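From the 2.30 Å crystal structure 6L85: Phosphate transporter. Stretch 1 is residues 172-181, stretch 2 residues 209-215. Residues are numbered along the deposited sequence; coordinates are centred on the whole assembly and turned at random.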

# COMPACT_ATOMS: atom_id res chain seq x y z
N THR B 172 -0.45 18.34 17.25
CA THR B 172 -1.67 17.74 16.71
C THR B 172 -1.93 18.14 15.26
O THR B 172 -2.62 17.41 14.52
CB THR B 172 -2.81 18.17 17.65
OG1 THR B 172 -3.16 17.07 18.49
CG2 THR B 172 -4.00 18.73 16.92
N VAL B 173 -1.38 19.27 14.81
CA VAL B 173 -1.55 19.74 13.45
C VAL B 173 -0.29 19.54 12.62
O VAL B 173 -0.39 19.24 11.42
CB VAL B 173 -1.97 21.23 13.44
CG1 VAL B 173 -1.89 21.82 12.03
CG2 VAL B 173 -3.35 21.40 14.03
N ALA B 174 0.89 19.70 13.21
CA ALA B 174 2.12 19.74 12.41
C ALA B 174 2.62 18.35 12.04
O ALA B 174 3.20 18.17 10.97
CB ALA B 174 3.22 20.50 13.15
N ILE B 175 2.45 17.38 12.94
CA ILE B 175 2.91 16.03 12.63
C ILE B 175 2.01 15.43 11.55
O ILE B 175 2.54 14.86 10.57
CB ILE B 175 2.96 15.18 13.91
CG1 ILE B 175 4.04 15.75 14.83
CG2 ILE B 175 3.13 13.68 13.60
CD1 ILE B 175 4.52 14.80 15.87
N PRO B 176 0.68 15.54 11.65
CA PRO B 176 -0.17 15.10 10.53
C PRO B 176 0.16 15.79 9.23
O PRO B 176 0.11 15.17 8.16
CB PRO B 176 -1.59 15.43 11.00
CG PRO B 176 -1.51 15.30 12.46
CD PRO B 176 -0.16 15.88 12.82
N PHE B 177 0.51 17.08 9.29
CA PHE B 177 0.85 17.76 8.05
C PHE B 177 2.04 17.09 7.36
O PHE B 177 2.02 16.88 6.15
CB PHE B 177 1.15 19.23 8.30
CG PHE B 177 1.71 19.92 7.12
CD1 PHE B 177 0.88 20.31 6.08
CD2 PHE B 177 3.08 20.11 7.00
CE1 PHE B 177 1.40 20.91 4.95
CE2 PHE B 177 3.60 20.70 5.87
CZ PHE B 177 2.76 21.11 4.85
N PHE B 178 3.08 16.74 8.11
CA PHE B 178 4.25 16.18 7.43
C PHE B 178 4.01 14.74 6.97
O PHE B 178 4.48 14.36 5.89
CB PHE B 178 5.48 16.27 8.34
CG PHE B 178 6.09 17.65 8.37
CD1 PHE B 178 6.89 18.09 7.33
CD2 PHE B 178 5.86 18.50 9.45
CE1 PHE B 178 7.45 19.37 7.35
CE2 PHE B 178 6.41 19.77 9.48
CZ PHE B 178 7.21 20.21 8.43
N ILE B 179 3.31 13.92 7.78
CA ILE B 179 2.95 12.57 7.31
C ILE B 179 2.16 12.66 6.00
O ILE B 179 2.42 11.91 5.05
CB ILE B 179 2.17 11.82 8.39
CG1 ILE B 179 2.96 11.79 9.69
CG2 ILE B 179 1.88 10.38 7.96
CD1 ILE B 179 4.26 11.07 9.54
N SER B 180 1.22 13.61 5.93
CA SER B 180 0.42 13.83 4.73
C SER B 180 1.26 14.32 3.56
O SER B 180 0.99 13.96 2.41
CB SER B 180 -0.68 14.84 5.03
OG SER B 180 -1.52 14.30 6.02
N LEU B 181 2.24 15.18 3.82
CA LEU B 181 3.14 15.59 2.75
C LEU B 181 3.92 14.40 2.19
O LEU B 181 4.13 14.28 0.97
CB LEU B 181 4.09 16.66 3.28
CG LEU B 181 4.87 17.49 2.29
CD1 LEU B 181 3.88 18.15 1.33
CD2 LEU B 181 5.69 18.53 3.05
N PHE B 209 -5.26 11.28 -1.01
CA PHE B 209 -4.54 10.45 -0.04
C PHE B 209 -4.03 11.29 1.13
O PHE B 209 -4.05 10.84 2.29
CB PHE B 209 -3.38 9.74 -0.73
CG PHE B 209 -3.75 8.41 -1.32
CD1 PHE B 209 -4.38 8.33 -2.55
CD2 PHE B 209 -3.48 7.24 -0.64
CE1 PHE B 209 -4.73 7.11 -3.10
CE2 PHE B 209 -3.83 6.01 -1.18
CZ PHE B 209 -4.45 5.95 -2.41
N SER B 210 -3.58 12.53 0.84
CA SER B 210 -3.12 13.44 1.90
C SER B 210 -4.24 13.77 2.86
O SER B 210 -4.03 13.82 4.08
CB SER B 210 -2.60 14.74 1.29
OG SER B 210 -1.41 14.51 0.61
N LEU B 211 -5.42 14.07 2.33
CA LEU B 211 -6.55 14.46 3.16
C LEU B 211 -6.93 13.34 4.12
O LEU B 211 -7.10 13.57 5.33
CB LEU B 211 -7.74 14.84 2.27
CG LEU B 211 -7.38 16.14 1.57
CD1 LEU B 211 -8.42 16.52 0.52
CD2 LEU B 211 -7.24 17.23 2.64
N VAL B 212 -7.04 12.10 3.60
CA VAL B 212 -7.39 10.97 4.47
C VAL B 212 -6.30 10.75 5.52
O VAL B 212 -6.59 10.52 6.70
CB VAL B 212 -7.62 9.70 3.64
CG1 VAL B 212 -7.97 8.54 4.56
CG2 VAL B 212 -8.70 9.93 2.59
N THR B 213 -5.04 10.78 5.08
CA THR B 213 -3.91 10.61 5.98
C THR B 213 -3.92 11.65 7.09
O THR B 213 -3.76 11.32 8.27
CB THR B 213 -2.61 10.68 5.17
OG1 THR B 213 -2.63 9.67 4.14
CG2 THR B 213 -1.36 10.50 6.06
N PHE B 214 -4.13 12.92 6.73
CA PHE B 214 -4.13 13.99 7.72
C PHE B 214 -5.22 13.75 8.75
O PHE B 214 -4.98 13.91 9.95
CB PHE B 214 -4.32 15.36 7.05
CG PHE B 214 -4.18 16.53 8.02
CD1 PHE B 214 -5.20 16.86 8.91
CD2 PHE B 214 -3.02 17.29 8.05
CE1 PHE B 214 -5.07 17.91 9.82
CE2 PHE B 214 -2.87 18.35 8.95
CZ PHE B 214 -3.89 18.67 9.84
N PHE B 215 -6.41 13.35 8.29
CA PHE B 215 -7.51 13.12 9.22
C PHE B 215 -7.15 12.03 10.23
O PHE B 215 -7.23 12.23 11.46
CB PHE B 215 -8.76 12.74 8.41
CG PHE B 215 -10.03 12.69 9.23
CD1 PHE B 215 -10.28 11.62 10.08
CD2 PHE B 215 -10.97 13.71 9.14
CE1 PHE B 215 -11.44 11.57 10.83
CE2 PHE B 215 -12.13 13.66 9.89
CZ PHE B 215 -12.36 12.59 10.73

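Two helical segments of one chain of the phosphate transporter pack in a roughly antiparallel manner, their N-to-C directions 148° apart and their axes approaching to 8.3 Å. The backbones come closest at the serine pair, with Ser180 CA and Ser210 CA 4.5 Å apart; Pro176 CA and Phe214 CA are 5.0 Å apart. About 348 Å² is buried, summed over both sides, with Phe214 and Ser180 contributing the largest shares.

Phe214 is the knob of the contact. Its CA-to-CB bond points sideways, and chi1 near t (-173°) with chi2 at -76° lays the ring along the other helix, among Val173, Pro176, Phe177 and Ser180. Pro176, whose CA-to-CB bond points toward the other helix, covers one face of this ring: Pro176 CB stands 3.9 Å from the centroid of the Phe214 ring, only 16° off the ring normal, a CH-pi contact, and 3.8 Å from Phe214 CD2. Pro176, its ring in a C-gamma exo pucker, offers an apolar CB to the ring face, and the aromatic ring also lies close to the backbone: Pro176 C is 3.7 Å from Phe214 CD2. Lacking an amide hydrogen, Pro176 also cannot bond back to the preceding turn, and the helix is kinked there.

Farther out, Val173 CG1 (chi1 t) meets Phe214 CZ at 4.3 Å, and Val173 O lies 3.6 Å from Phe214 CE2. Phe177 turns away overall, yet Phe177 CB still touches Phe214 CE2 at 4.2 Å; the phenyl group beyond, with chi1 at 171°, takes no part in the pocket and lies on the surface.

Ser180 fills the tightest part of the contact. Its m rotamer (-62°) folds Ser180 OG back to 2.8 Å from Pro176 O, within hydrogen-bonding distance, while Ser180 OG also lies 3.2 Å from Ser210 O across the interface. Both carbonyls are possible acceptors for its one proton, and the geometry does not choose between them. Ser180 OG also sits at the edge of the Phe214 ring, near its plane, and 3.0 Å from Phe214 N, but the angle there is too poor for a hydrogen bond; Phe214 N instead bonds to Ser210 O at 2.8 Å within its own helix. From the other side, Ser210, also m (-69°), brings Ser210 OG to 3.0 Å from Ser180 O, a possible hydrogen bond for a hydroxyl that also has a partner elsewhere in the structure. The small serine side chains allow this close approach, with Ser180 CB and Ser210 CB 4.2 Å apart.

Thr213 points its CA-to-CB bond toward the other helix. Its m rotamer (-58°) lets Thr213 OG1 donate to Phe209 O at 2.6 Å, satisfying the hydroxyl within its own helix, and leaves the methyl for packing: Thr213 CG2 is 3.8 Å from Ile179 CG2 and 3.8 Å from Ser180 OG. Ile179 (m, m) offers that branch methyl while the end of its side chain leads away.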